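Local coordinates for protein activated BY transcription factor SSRB (Salmonella enterica, PDB 2WNW) that belongs to glycosyl hydrolase family 30 and joins a TIM-barrel domain to a beta-sandwich domain, at residues M88-C93 with D172-Y177; W144-F149 with S192-P197; C166-A171 with V218-P223; Y177-R182 with A226-D231. All coordinates share one frame; numbering follows the deposited sequence.

In the fold
Three of the four contacts fit one helix, 167-183, into a TIM barrel; interaction 2 joins two loops, those after strands 138-143 and 190-192. Interaction 1 sets the middle of the helix against strand 85-90. Interactions 3 and 4 set its first turns and its second half against helix 210-227 and the turn that follows. Centres of interactions 1 and 2 lie about 9 Å apart, those of 1 and 4 about 12 Å, and those of 2 and 4 about 19 Å. Along the chain most pairs interleave, but interaction 1 closes before interaction 4 opens, and the two share Tyr177. Barrel wall, helix layer and loop rim are thus knitted into one body.

Interaction 1 (M88-C93 with D172-Y177); sequences MPIQSC and DIIINY
The aromatic ring of Tyr177 carries most of this meeting between barrel strand 85-90 and helix 167-183, in which the axes of the short segments 88-90 and 172-177 run at 135° to each other. The CH-pi part comes from Ile90: its CG1 sits over one ring face, 3.9 Å from the centroid of Tyr177 and nearly on the ring normal. CG lies anti to the backbone N of Tyr177 (chi1 161°), which sends the ring from the helix toward the strand. Apolar packing extends the same patch. Ile90 CD1, at the end of an extended branch, reaches Ile174 CG2 at 4.2 Å, the two side chains crossing at about a right angle. Met88 arrives at the far end of the ring, its CE 3.5 Å from Tyr177 OH.

Polar contact is made through water. One molecule donates to Pro89 O over 2.7 Å and is hydrogen-bonded to Tyr177 OH at 2.8 Å, lying in the plane of the ring. Ala141 and Pro143 of the next strand border the same apolar layer. The chemistry implies an apolar helix-to-barrel interface in which a buried phenol is hydrogen-bonded to a water that also serves a strand carbonyl.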
loop_
_atom_site.group_PDB
_atom_site.type_symbol
_atom_site.label_atom_id
_atom_site.label_comp_id
_atom_site.label_asym_id
_atom_site.label_seq_id
_atom_site.Cartn_x
_atom_site.Cartn_y
_atom_site.Cartn_z
ATOM N N MET A 88 1.988 20.175 21.902
ATOM C CA MET A 88 1.886 20.456 23.328
ATOM C C MET A 88 0.422 20.662 23.692
ATOM O O MET A 88 -0.393 21.023 22.845
ATOM C CB MET A 88 2.720 21.688 23.681
ATOM C CG MET A 88 2.453 22.896 22.798
ATOM S SD MET A 88 3.830 24.050 22.896
ATOM C CE MET A 88 3.211 25.415 21.906
ATOM N N PRO A 89 0.069 20.426 24.962
ATOM C CA PRO A 89 -1.306 20.578 25.425
ATOM C C PRO A 89 -1.729 21.965 25.893
ATOM O O PRO A 89 -0.949 22.697 26.510
ATOM C CB PRO A 89 -1.384 19.561 26.556
ATOM C CG PRO A 89 -0.037 19.723 27.196
ATOM C CD PRO A 89 0.898 19.771 25.994
ATOM N N ILE A 90 -2.974 22.309 25.574
ATOM C CA ILE A 90 -3.589 23.561 25.997
ATOM C C ILE A 90 -4.362 23.073 27.226
ATOM O O ILE A 90 -5.391 22.406 27.101
ATOM C CB ILE A 90 -4.549 24.111 24.910
ATOM C CG1 ILE A 90 -3.749 24.451 23.648
ATOM C CG2 ILE A 90 -5.296 25.339 25.433
ATOM C CD1 ILE A 90 -4.594 24.936 22.470
ATOM N N GLN A 91 -3.830 23.404 28.401
ATOM C CA GLN A 91 -4.348 22.971 29.700
ATOM C C GLN A 91 -3.878 21.522 29.888
ATOM O O GLN A 91 -3.163 20.987 29.043
ATOM C CB GLN A 91 -5.877 23.099 29.790
ATOM C CG GLN A 91 -6.356 24.538 29.564
ATOM C CD GLN A 91 -7.766 24.809 30.063
ATOM O OE1 GLN A 91 -8.664 23.969 29.942
ATOM N NE2 GLN A 91 -7.973 26.003 30.606
ATOM N N SER A 92 -4.273 20.882 30.980
ATOM C CA SER A 92 -3.807 19.528 31.270
ATOM C C SER A 92 -4.228 18.361 30.370
ATOM O O SER A 92 -5.299 18.365 29.763
ATOM C CB SER A 92 -4.170 19.175 32.714
ATOM O OG SER A 92 -5.571 19.229 32.905
ATOM N N CYS A 93 -3.345 17.367 30.290
ATOM C CA CYS A 93 -3.596 16.130 29.559
ATOM C C CYS A 93 -3.289 15.070 30.618
ATOM O O CYS A 93 -2.974 15.429 31.756
ATOM C CB CYS A 93 -2.676 15.991 28.331
ATOM S SG CYS A 93 -0.911 15.792 28.643
ATOM N N ASP A 172 -11.789 32.139 23.244
ATOM C CA ASP A 172 -11.059 33.283 23.784
ATOM C C ASP A 172 -9.906 32.838 24.680
ATOM O O ASP A 172 -8.852 33.470 24.697
ATOM C CB ASP A 172 -11.988 34.216 24.577
ATOM C CG ASP A 172 -12.914 35.019 23.684
ATOM O OD1 ASP A 172 -12.580 35.218 22.495
ATOM O OD2 ASP A 172 -13.970 35.469 24.179
ATOM N N ILE A 173 -10.108 31.762 25.435
ATOM C CA ILE A 173 -9.048 31.257 26.301
ATOM C C ILE A 173 -7.885 30.763 25.450
ATOM O O ILE A 173 -6.723 31.011 25.775
ATOM C CB ILE A 173 -9.537 30.095 27.186
ATOM C CG1 ILE A 173 -10.524 30.622 28.229
ATOM C CG2 ILE A 173 -8.345 29.411 27.864
ATOM C CD1 ILE A 173 -11.048 29.558 29.151
ATOM N N ILE A 174 -8.204 30.064 24.363
ATOM C CA ILE A 174 -7.172 29.546 23.468
ATOM C C ILE A 174 -6.365 30.697 22.872
ATOM O O ILE A 174 -5.153 30.591 22.713
ATOM C CB ILE A 174 -7.789 28.681 22.342
ATOM C CG1 ILE A 174 -8.370 27.399 22.946
ATOM C CG2 ILE A 174 -6.732 28.336 21.302
ATOM C CD1 ILE A 174 -9.145 26.536 21.963
ATOM N N ILE A 175 -7.031 31.800 22.546
ATOM C CA ILE A 175 -6.315 32.950 22.004
ATOM C C ILE A 175 -5.360 33.492 23.075
ATOM O O ILE A 175 -4.208 33.811 22.783
ATOM C CB ILE A 175 -7.286 34.074 21.568
ATOM C CG1 ILE A 175 -8.133 33.602 20.383
ATOM C CG2 ILE A 175 -6.499 35.327 21.191
ATOM C CD1 ILE A 175 -7.332 33.315 19.116
ATOM N N ASN A 176 -5.827 33.586 24.318
ATOM C CA ASN A 176 -4.958 34.085 25.381
ATOM C C ASN A 176 -3.787 33.142 25.632
ATOM O O ASN A 176 -2.699 33.573 26.018
ATOM C CB ASN A 176 -5.746 34.323 26.669
ATOM C CG ASN A 176 -6.397 35.692 26.693
ATOM O OD1 ASN A 176 -7.583 35.839 26.403
ATOM N ND2 ASN A 176 -5.607 36.711 27.017
ATOM N N TYR A 177 -4.018 31.852 25.411
ATOM C CA TYR A 177 -2.967 30.854 25.554
ATOM C C TYR A 177 -1.891 31.218 24.524
ATOM O O TYR A 177 -0.701 31.267 24.837
ATOM C CB TYR A 177 -3.533 29.460 25.249
ATOM C CG TYR A 177 -2.488 28.411 24.919
ATOM C CD1 TYR A 177 -1.851 27.686 25.924
ATOM C CD2 TYR A 177 -2.139 28.146 23.593
ATOM C CE1 TYR A 177 -0.894 26.718 25.620
ATOM C CE2 TYR A 177 -1.183 27.182 23.276
ATOM C CZ TYR A 177 -0.567 26.473 24.293
ATOM O OH TYR A 177 0.364 25.514 23.984
HETATM O O HOH W 1 1.402 23.916 25.970
#

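Interaction 2 (W144-F149 with S192-P197); sequences WSPPAF and SVQNEP. With GOL (glycerol), chain F.
Two loops at the C-terminal rim of the TIM barrel meet here, following the third and fourth strands, 138-143 and 190-192. One direct hydrogen bond spans them: Gln194 NE2 donates to Trp144 O at 2.8 Å, almost straight at 171°, though it approaches from above the carbonyl plane. The same NE2 donates a second bond, to Asn195 O at 2.9 Å, which meets a lone pair in the carbonyl plane. Gln194 is bent at chi2, so its amide can serve both loops and use both N-H groups.

Stacking is the second component. The Asn195 amide lies over one face of the Trp144 indole, the planes 22° apart, with CB 4.0 Å from the centroid of the six-membered ring of Trp144. Asn195 ND2 and Trp144 NE1 are close, but both are donors and form no hydrogen bond. Asn195 OD1 is held instead by Arg87, while Trp331 also packs its ring against Trp144.

A glycerol, probably from the crystallisation liquor, occupies the rim, where TIM barrels characteristically place their active sites. It is also hydrogen-bonded to Asp94, Glu294 and Trp331. Its O3 lies 2.6 Å from Glu196 OE2, and at the ring edge Trp144 NE1 donates to glycerol O2 across 2.9 Å.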
loop_
_atom_site.group_PDB
_atom_site.type_symbol
_atom_site.label_atom_id
_atom_site.label_comp_id
_atom_site.label_asym_id
_atom_site.label_seq_id
_atom_site.Cartn_x
_atom_site.Cartn_y
_atom_site.Cartn_z
ATOM N N TRP A 144 -7.027 18.924 25.552
ATOM C CA TRP A 144 -7.548 17.623 25.928
ATOM C C TRP A 144 -8.913 17.906 26.568
ATOM O O TRP A 144 -9.819 17.073 26.536
ATOM C CB TRP A 144 -6.614 16.935 26.928
ATOM C CG TRP A 144 -5.654 15.940 26.306
ATOM C CD1 TRP A 144 -5.629 14.591 26.520
ATOM C CD2 TRP A 144 -4.568 16.220 25.406
ATOM N NE1 TRP A 144 -4.598 14.014 25.817
ATOM C CE2 TRP A 144 -3.930 14.988 25.125
ATOM C CE3 TRP A 144 -4.072 17.388 24.812
ATOM C CZ2 TRP A 144 -2.819 14.891 24.274
ATOM C CZ3 TRP A 144 -2.963 17.292 23.962
ATOM C CH2 TRP A 144 -2.350 16.049 23.705
ATOM N N SER A 145 -9.061 19.097 27.145
ATOM C CA SER A 145 -10.333 19.474 27.763
ATOM C C SER A 145 -10.446 20.932 28.186
ATOM O O SER A 145 -9.487 21.522 28.678
ATOM C CB SER A 145 -10.616 18.605 28.997
ATOM O OG SER A 145 -11.802 19.039 29.663
ATOM N N PRO A 146 -11.627 21.537 27.970
ATOM C CA PRO A 146 -11.865 22.932 28.355
ATOM C C PRO A 146 -11.977 22.908 29.882
ATOM O O PRO A 146 -12.001 21.830 30.483
ATOM C CB PRO A 146 -13.214 23.252 27.705
ATOM C CG PRO A 146 -13.257 22.330 26.511
ATOM C CD PRO A 146 -12.706 21.041 27.099
ATOM N N PRO A 147 -12.045 24.084 30.529
ATOM C CA PRO A 147 -12.159 24.109 31.994
ATOM C C PRO A 147 -13.419 23.345 32.405
ATOM O O PRO A 147 -14.385 23.295 31.645
ATOM C CB PRO A 147 -12.264 25.601 32.310
ATOM C CG PRO A 147 -11.510 26.247 31.169
ATOM C CD PRO A 147 -11.980 25.448 29.976
ATOM N N ALA A 148 -13.411 22.764 33.603
ATOM C CA ALA A 148 -14.550 21.990 34.086
ATOM C C ALA A 148 -15.898 22.708 34.027
ATOM O O ALA A 148 -16.874 22.147 33.526
ATOM C CB ALA A 148 -14.287 21.505 35.515
ATOM N N PHE A 149 -15.958 23.941 34.523
ATOM C CA PHE A 149 -17.224 24.669 34.532
ATOM C C PHE A 149 -17.799 24.977 33.154
ATOM O O PHE A 149 -18.965 25.354 33.042
ATOM C CB PHE A 149 -17.114 25.967 35.350
ATOM C CG PHE A 149 -16.337 27.064 34.676
ATOM C CD1 PHE A 149 -14.945 27.064 34.684
ATOM C CD2 PHE A 149 -17.004 28.120 34.054
ATOM C CE1 PHE A 149 -14.224 28.102 34.087
ATOM C CE2 PHE A 149 -16.293 29.160 33.453
ATOM C CZ PHE A 149 -14.900 29.151 33.471
ATOM N N SER A 192 -5.194 21.945 16.898
ATOM C CA SER A 192 -6.177 20.926 16.574
ATOM C C SER A 192 -7.312 21.412 17.474
ATOM O O SER A 192 -7.059 22.064 18.492
ATOM C CB SER A 192 -5.712 19.507 16.937
ATOM O OG SER A 192 -5.720 19.261 18.328
ATOM N N VAL A 193 -8.555 21.155 17.091
ATOM C CA VAL A 193 -9.691 21.605 17.889
ATOM C C VAL A 193 -9.793 20.869 19.214
ATOM O O VAL A 193 -10.051 21.474 20.253
ATOM C CB VAL A 193 -11.020 21.409 17.124
ATOM C CG1 VAL A 193 -12.203 21.607 18.069
ATOM C CG2 VAL A 193 -11.099 22.400 15.975
ATOM N N GLN A 194 -9.579 19.561 19.169
ATOM C CA GLN A 194 -9.684 18.729 20.357
ATOM C C GLN A 194 -9.008 17.383 20.145
ATOM O O GLN A 194 -9.125 16.775 19.078
ATOM C CB GLN A 194 -11.165 18.508 20.683
ATOM C CG GLN A 194 -11.459 17.407 21.687
ATOM C CD GLN A 194 -11.021 17.764 23.092
ATOM O OE1 GLN A 194 -11.198 18.894 23.538
ATOM N NE2 GLN A 194 -10.471 16.790 23.809
ATOM N N ASN A 195 -8.296 16.925 21.168
ATOM C CA ASN A 195 -7.628 15.635 21.114
ATOM C C ASN A 195 -8.716 14.562 21.226
ATOM O O ASN A 195 -9.536 14.601 22.149
ATOM C CB ASN A 195 -6.655 15.501 22.293
ATOM C CG ASN A 195 -6.011 14.125 22.371
ATOM O OD1 ASN A 195 -5.224 13.743 21.503
ATOM N ND2 ASN A 195 -6.349 13.373 23.410
ATOM N N GLU A 196 -8.743 13.634 20.271
ATOM C CA GLU A 196 -9.708 12.529 20.287
ATOM C C GLU A 196 -11.129 12.965 20.661
ATOM O O GLU A 196 -11.681 12.516 21.671
ATOM C CB GLU A 196 -9.228 11.459 21.274
ATOM C CG GLU A 196 -7.831 10.928 20.987
ATOM C CD GLU A 196 -7.434 9.789 21.911
ATOM O OE1 GLU A 196 -8.245 8.860 22.097
ATOM O OE2 GLU A 196 -6.307 9.811 22.440
ATOM N N PRO A 197 -11.751 13.814 19.827
ATOM C CA PRO A 197 -13.104 14.343 20.031
ATOM C C PRO A 197 -14.256 13.351 20.149
ATOM O O PRO A 197 -15.371 13.743 20.483
ATOM C CB PRO A 197 -13.284 15.289 18.847
ATOM C CG PRO A 197 -12.454 14.640 17.768
ATOM C CD PRO A 197 -11.211 14.249 18.525
HETATM C C1 GOL F . -2.612 9.419 25.540
HETATM O O1 GOL F . -1.713 9.361 26.644
HETATM C C2 GOL F . -3.094 10.879 25.354
HETATM O O2 GOL F . -3.669 11.361 26.525
HETATM C C3 GOL F . -4.200 11.014 24.302
HETATM O O3 GOL F . -3.851 10.591 23.024
#

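Interaction 3 (C166-A171 with V218-P223); sequences CYADWA and VQYLRP
Cys166 O, the carbonyl at the N-cap of helix 167-183, is gripped within its segment by one hydrogen bond, from Trp170 N at 2.9 Å. That bond opens the helix, one of two neighbouring helices in the outer layer of the TIM barrel that pack here, the axes of segments 167-171 and 218-223 lying 9.3 Å apart and inclined by 31°. No hydrogen bond passes between segments 166-171 and 218-223, and the join is made by side chains.

Tyr220 is the main piece. Its CG is anti to the carbonyl carbon, and its ring reaches across to the first turn of the other helix. Tyr167 CB stands over one face, 3.7 Å from the Tyr220 centroid. The Tyr167 ring turns its edge to the face of Tyr220, a T-shaped pair with planes at 65°. Arg164 lies by this pair and makes a cation-pi contact with Tyr167.

Further along, small residues let the helices come close: Ala171 CB rests 4.0 Å from Tyr220 CB. The opposing helix is irregular here, with a pi-type turn at 218-221 and a kink where Pro223 lacks a backbone N-H. Beside the tyrosines, Leu221 leans its CD2 against Ala171 CB at 4.3 Å.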
loop_
_atom_site.group_PDB
_atom_site.type_symbol
_atom_site.label_atom_id
_atom_site.label_comp_id
_atom_site.label_asym_id
_atom_site.label_seq_id
_atom_site.Cartn_x
_atom_site.Cartn_y
_atom_site.Cartn_z
ATOM N N CYS A 166 -20.542 28.270 25.840
ATOM C CA CYS A 166 -19.144 28.505 26.202
ATOM C C CYS A 166 -18.184 28.396 25.019
ATOM O O CYS A 166 -16.966 28.429 25.204
ATOM C CB CYS A 166 -18.701 27.526 27.294
ATOM S SG CYS A 166 -19.537 27.765 28.877
ATOM N N TYR A 167 -18.718 28.268 23.809
ATOM C CA TYR A 167 -17.856 28.162 22.634
ATOM C C TYR A 167 -16.985 29.403 22.482
ATOM O O TYR A 167 -15.774 29.301 22.284
ATOM C CB TYR A 167 -18.692 27.938 21.368
ATOM C CG TYR A 167 -18.982 26.477 21.075
ATOM C CD1 TYR A 167 -19.454 25.623 22.074
ATOM C CD2 TYR A 167 -18.800 25.953 19.793
ATOM C CE1 TYR A 167 -19.743 24.282 21.804
ATOM C CE2 TYR A 167 -19.086 24.616 19.511
ATOM C CZ TYR A 167 -19.559 23.787 20.517
ATOM O OH TYR A 167 -19.865 22.474 20.235
ATOM N N ALA A 168 -17.599 30.578 22.576
ATOM C CA ALA A 168 -16.854 31.825 22.450
ATOM C C ALA A 168 -15.812 31.958 23.559
ATOM O O ALA A 168 -14.666 32.343 23.308
ATOM C CB ALA A 168 -17.811 33.011 22.486
ATOM N N ASP A 169 -16.209 31.635 24.787
ATOM C CA ASP A 169 -15.297 31.742 25.920
ATOM C C ASP A 169 -14.096 30.803 25.817
ATOM O O ASP A 169 -12.980 31.180 26.176
ATOM C CB ASP A 169 -16.044 31.481 27.234
ATOM C CG ASP A 169 -17.118 32.522 27.515
ATOM O OD1 ASP A 169 -16.835 33.726 27.358
ATOM O OD2 ASP A 169 -18.239 32.135 27.904
ATOM N N TRP A 170 -14.319 29.584 25.333
ATOM C CA TRP A 170 -13.226 28.619 25.198
ATOM C C TRP A 170 -12.287 29.109 24.097
ATOM O O TRP A 170 -11.065 29.050 24.238
ATOM C CB TRP A 170 -13.783 27.233 24.846
ATOM C CG TRP A 170 -12.753 26.123 24.696
ATOM C CD1 TRP A 170 -12.787 25.107 23.777
ATOM C CD2 TRP A 170 -11.586 25.887 25.506
ATOM N NE1 TRP A 170 -11.723 24.259 23.964
ATOM C CE2 TRP A 170 -10.969 24.711 25.016
ATOM C CE3 TRP A 170 -11.003 26.552 26.597
ATOM C CZ2 TRP A 170 -9.799 24.182 25.577
ATOM C CZ3 TRP A 170 -9.835 26.026 27.158
ATOM C CH2 TRP A 170 -9.248 24.851 26.645
ATOM N N ALA A 171 -12.859 29.602 23.002
ATOM C CA ALA A 171 -12.044 30.111 21.907
ATOM C C ALA A 171 -11.198 31.282 22.410
ATOM O O ALA A 171 -10.026 31.404 22.051
ATOM C CB ALA A 171 -12.926 30.556 20.752
ATOM N N VAL A 218 -14.020 26.828 12.409
ATOM C CA VAL A 218 -14.367 27.837 11.417
ATOM C C VAL A 218 -15.161 29.044 11.907
ATOM O O VAL A 218 -14.898 30.171 11.488
ATOM C CB VAL A 218 -15.126 27.177 10.241
ATOM C CG1 VAL A 218 -15.532 28.225 9.215
ATOM C CG2 VAL A 218 -14.243 26.112 9.603
ATOM N N GLN A 219 -16.129 28.817 12.787
ATOM C CA GLN A 219 -16.951 29.914 13.287
ATOM C C GLN A 219 -16.364 30.660 14.479
ATOM O O GLN A 219 -16.610 31.857 14.645
ATOM C CB GLN A 219 -18.342 29.396 13.653
ATOM C CG GLN A 219 -19.172 28.966 12.458
ATOM C CD GLN A 219 -20.434 28.244 12.872
ATOM O OE1 GLN A 219 -21.079 28.613 13.853
ATOM N NE2 GLN A 219 -20.801 27.213 12.121
ATOM N N TYR A 220 -15.584 29.970 15.306
ATOM C CA TYR A 220 -15.015 30.620 16.480
ATOM C C TYR A 220 -13.516 30.896 16.456
ATOM O O TYR A 220 -13.094 32.020 16.730
ATOM C CB TYR A 220 -15.383 29.831 17.735
ATOM C CG TYR A 220 -16.870 29.849 18.011
ATOM C CD1 TYR A 220 -17.741 29.015 17.313
ATOM C CD2 TYR A 220 -17.412 30.742 18.937
ATOM C CE1 TYR A 220 -19.119 29.070 17.527
ATOM C CE2 TYR A 220 -18.784 30.806 19.157
ATOM C CZ TYR A 220 -19.631 29.968 18.450
ATOM O OH TYR A 220 -20.988 30.027 18.668
ATOM N N LEU A 221 -12.706 29.893 16.132
ATOM C CA LEU A 221 -11.259 30.104 16.101
ATOM C C LEU A 221 -10.795 30.990 14.951
ATOM O O LEU A 221 -10.048 31.943 15.159
ATOM C CB LEU A 221 -10.515 28.764 16.042
ATOM C CG LEU A 221 -10.494 27.939 17.332
ATOM C CD1 LEU A 221 -9.741 26.631 17.094
ATOM C CD2 LEU A 221 -9.820 28.740 18.448
ATOM N N ARG A 222 -11.234 30.680 13.736
ATOM C CA ARG A 222 -10.818 31.455 12.575
ATOM C C ARG A 222 -10.990 32.971 12.707
ATOM O O ARG A 222 -10.026 33.716 12.550
ATOM C CB ARG A 222 -11.526 30.942 11.314
ATOM C CG ARG A 222 -10.856 29.711 10.704
ATOM C CD ARG A 222 -9.429 30.038 10.280
ATOM N NE ARG A 222 -8.710 28.873 9.775
ATOM C CZ ARG A 222 -7.384 28.774 9.745
ATOM N NH1 ARG A 222 -6.632 29.774 10.187
ATOM N NH2 ARG A 222 -6.808 27.666 9.298
ATOM N N PRO A 223 -12.210 33.447 13.006
ATOM C CA PRO A 223 -12.435 34.893 13.144
ATOM C C PRO A 223 -11.535 35.547 14.194
ATOM O O PRO A 223 -11.024 36.650 13.993
ATOM C CB PRO A 223 -13.911 34.977 13.529
ATOM C CG PRO A 223 -14.498 33.772 12.880
ATOM C CD PRO A 223 -13.471 32.709 13.195
#

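Interaction 4 (Y177-R182 with A226-D231); sequences YLLEYR and ARQGMD
Helix 210-227 ends in a Schellman motif, in which Gly229 takes a positive phi of 76° and sends its N back to Ala226 O at 2.8 Å, turning the chain so that Met230 points at helix 167-183. The backbones stay well separated, and the nearest CA atoms, those of Leu179 and Gln228, are 9.1 Å apart.

Met230 bridges that distance with a chain extended beyond CG. Its sulfur touches Leu178, SD to CD1 3.8 Å, the two chains running alongside in opposite senses. The terminal methyl does more: CE lies 3.8 Å from Leu179 CD2 and also lies over one face of the Arg182 guanidinium, 3.7 Å from NH1. Arg182 is bent at chi3 (66°), which brings it and Met230 tip to tip. At the edge of the patch, Gln228 NE2 meets Leu179 CD2 at 3.9 Å, the chains crossing at about a right angle.

The contact lies toward the surface on one flank of helix 167-183, where Leu225 of helix 210-227 packs on both Leu178 and Met230. Tyr181 of helix 167-183 reaches Met88 on barrel strand 85-90 and also touches helix 124-133.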
loop_
_atom_site.group_PDB
_atom_site.type_symbol
_atom_site.label_atom_id
_atom_site.label_comp_id
_atom_site.label_asym_id
_atom_site.label_seq_id
_atom_site.Cartn_x
_atom_site.Cartn_y
_atom_site.Cartn_z
ATOM N N TYR A 177 -4.018 31.852 25.411
ATOM C CA TYR A 177 -2.967 30.854 25.554
ATOM C C TYR A 177 -1.891 31.218 24.524
ATOM O O TYR A 177 -0.701 31.267 24.837
ATOM C CB TYR A 177 -3.533 29.460 25.249
ATOM C CG TYR A 177 -2.488 28.411 24.919
ATOM C CD1 TYR A 177 -1.851 27.686 25.924
ATOM C CD2 TYR A 177 -2.139 28.146 23.593
ATOM C CE1 TYR A 177 -0.894 26.718 25.620
ATOM C CE2 TYR A 177 -1.183 27.182 23.276
ATOM C CZ TYR A 177 -0.567 26.473 24.293
ATOM O OH TYR A 177 0.364 25.514 23.984
ATOM N N LEU A 178 -2.327 31.486 23.294
ATOM C CA LEU A 178 -1.405 31.847 22.220
ATOM C C LEU A 178 -0.656 33.149 22.518
ATOM O O LEU A 178 0.544 33.247 22.268
ATOM C CB LEU A 178 -2.158 31.970 20.890
ATOM C CG LEU A 178 -2.742 30.679 20.300
ATOM C CD1 LEU A 178 -3.565 31.001 19.060
ATOM C CD2 LEU A 178 -1.612 29.713 19.956
ATOM N N LEU A 179 -1.363 34.147 23.045
ATOM C CA LEU A 179 -0.731 35.424 23.378
ATOM C C LEU A 179 0.270 35.235 24.514
ATOM O O LEU A 179 1.366 35.798 24.495
ATOM C CB LEU A 179 -1.790 36.450 23.786
ATOM C CG LEU A 179 -2.778 36.826 22.682
ATOM C CD1 LEU A 179 -3.840 37.753 23.236
ATOM C CD2 LEU A 179 -2.027 37.483 21.531
ATOM N N GLU A 180 -0.121 34.438 25.504
ATOM C CA GLU A 180 0.732 34.140 26.653
ATOM C C GLU A 180 2.052 33.522 26.190
ATOM O O GLU A 180 3.132 33.967 26.582
ATOM C CB GLU A 180 -0.004 33.184 27.597
ATOM C CG GLU A 180 0.870 32.396 28.569
ATOM C CD GLU A 180 1.676 33.273 29.509
ATOM O OE1 GLU A 180 1.280 34.433 29.751
ATOM O OE2 GLU A 180 2.708 32.787 30.023
ATOM N N TYR A 181 1.965 32.498 25.347
ATOM C CA TYR A 181 3.168 31.850 24.848
ATOM C C TYR A 181 4.005 32.772 23.961
ATOM O O TYR A 181 5.234 32.734 24.013
ATOM C CB TYR A 181 2.806 30.558 24.103
ATOM C CG TYR A 181 2.641 29.366 25.031
ATOM C CD1 TYR A 181 3.350 28.184 24.813
ATOM C CD2 TYR A 181 1.816 29.437 26.153
ATOM C CE1 TYR A 181 3.243 27.104 25.695
ATOM C CE2 TYR A 181 1.703 28.367 27.039
ATOM C CZ TYR A 181 2.419 27.204 26.806
ATOM O OH TYR A 181 2.316 26.150 27.685
ATOM N N ARG A 182 3.355 33.612 23.162
ATOM C CA ARG A 182 4.098 34.523 22.297
ATOM C C ARG A 182 4.911 35.507 23.142
ATOM O O ARG A 182 6.011 35.908 22.757
ATOM C CB ARG A 182 3.148 35.281 21.361
ATOM C CG ARG A 182 3.878 36.072 20.283
ATOM C CD ARG A 182 2.974 36.420 19.107
ATOM N NE ARG A 182 1.906 37.349 19.463
ATOM C CZ ARG A 182 0.998 37.800 18.601
ATOM N NH1 ARG A 182 1.032 37.404 17.335
ATOM N NH2 ARG A 182 0.061 38.648 19.000
ATOM N N ALA A 226 -7.845 35.605 13.039
ATOM C CA ALA A 226 -7.706 36.654 12.037
ATOM C C ALA A 226 -7.585 38.028 12.695
ATOM O O ALA A 226 -6.714 38.822 12.330
ATOM C CB ALA A 226 -8.900 36.627 11.091
ATOM N N ARG A 227 -8.449 38.305 13.669
ATOM C CA ARG A 227 -8.420 39.592 14.359
ATOM C C ARG A 227 -7.097 39.832 15.083
ATOM O O ARG A 227 -6.702 40.979 15.303
ATOM C CB ARG A 227 -9.586 39.701 15.353
ATOM C CG ARG A 227 -10.955 39.815 14.687
ATOM C CD ARG A 227 -12.003 40.349 15.655
ATOM N NE ARG A 227 -12.373 39.379 16.679
ATOM C CZ ARG A 227 -13.275 38.419 16.501
ATOM N NH1 ARG A 227 -13.901 38.303 15.338
ATOM N NH2 ARG A 227 -13.552 37.579 17.488
ATOM N N GLN A 228 -6.414 38.752 15.452
ATOM C CA GLN A 228 -5.131 38.854 16.140
ATOM C C GLN A 228 -3.987 38.871 15.134
ATOM O O GLN A 228 -2.821 38.980 15.508
ATOM C CB GLN A 228 -4.942 37.673 17.098
ATOM C CG GLN A 228 -5.987 37.595 18.195
ATOM C CD GLN A 228 -5.842 38.696 19.230
ATOM O OE1 GLN A 228 -6.765 38.956 19.998
ATOM N NE2 GLN A 228 -4.677 39.338 19.266
ATOM N N GLY A 229 -4.325 38.768 13.854
ATOM C CA GLY A 229 -3.299 38.762 12.826
ATOM C C GLY A 229 -2.591 37.420 12.765
ATOM O O GLY A 229 -1.445 37.333 12.320
ATOM N N MET A 230 -3.274 36.374 13.221
ATOM C CA MET A 230 -2.722 35.020 13.224
ATOM C C MET A 230 -3.384 34.207 12.114
ATOM O O MET A 230 -3.707 33.032 12.292
ATOM C CB MET A 230 -2.979 34.355 14.580
ATOM C CG MET A 230 -2.436 35.138 15.770
ATOM S SD MET A 230 -2.835 34.367 17.357
ATOM C CE MET A 230 -1.717 35.245 18.453
ATOM N N ASP A 231 -3.571 34.853 10.968
ATOM C CA ASP A 231 -4.210 34.257 9.798
ATOM C C ASP A 231 -3.572 32.969 9.283
ATOM O O ASP A 231 -4.274 32.037 8.891
ATOM C CB ASP A 231 -4.227 35.280 8.660
ATOM C CG ASP A 231 -4.913 36.573 9.049
ATOM O OD1 ASP A 231 -6.125 36.711 8.774
ATOM O OD2 ASP A 231 -4.240 37.445 9.644
#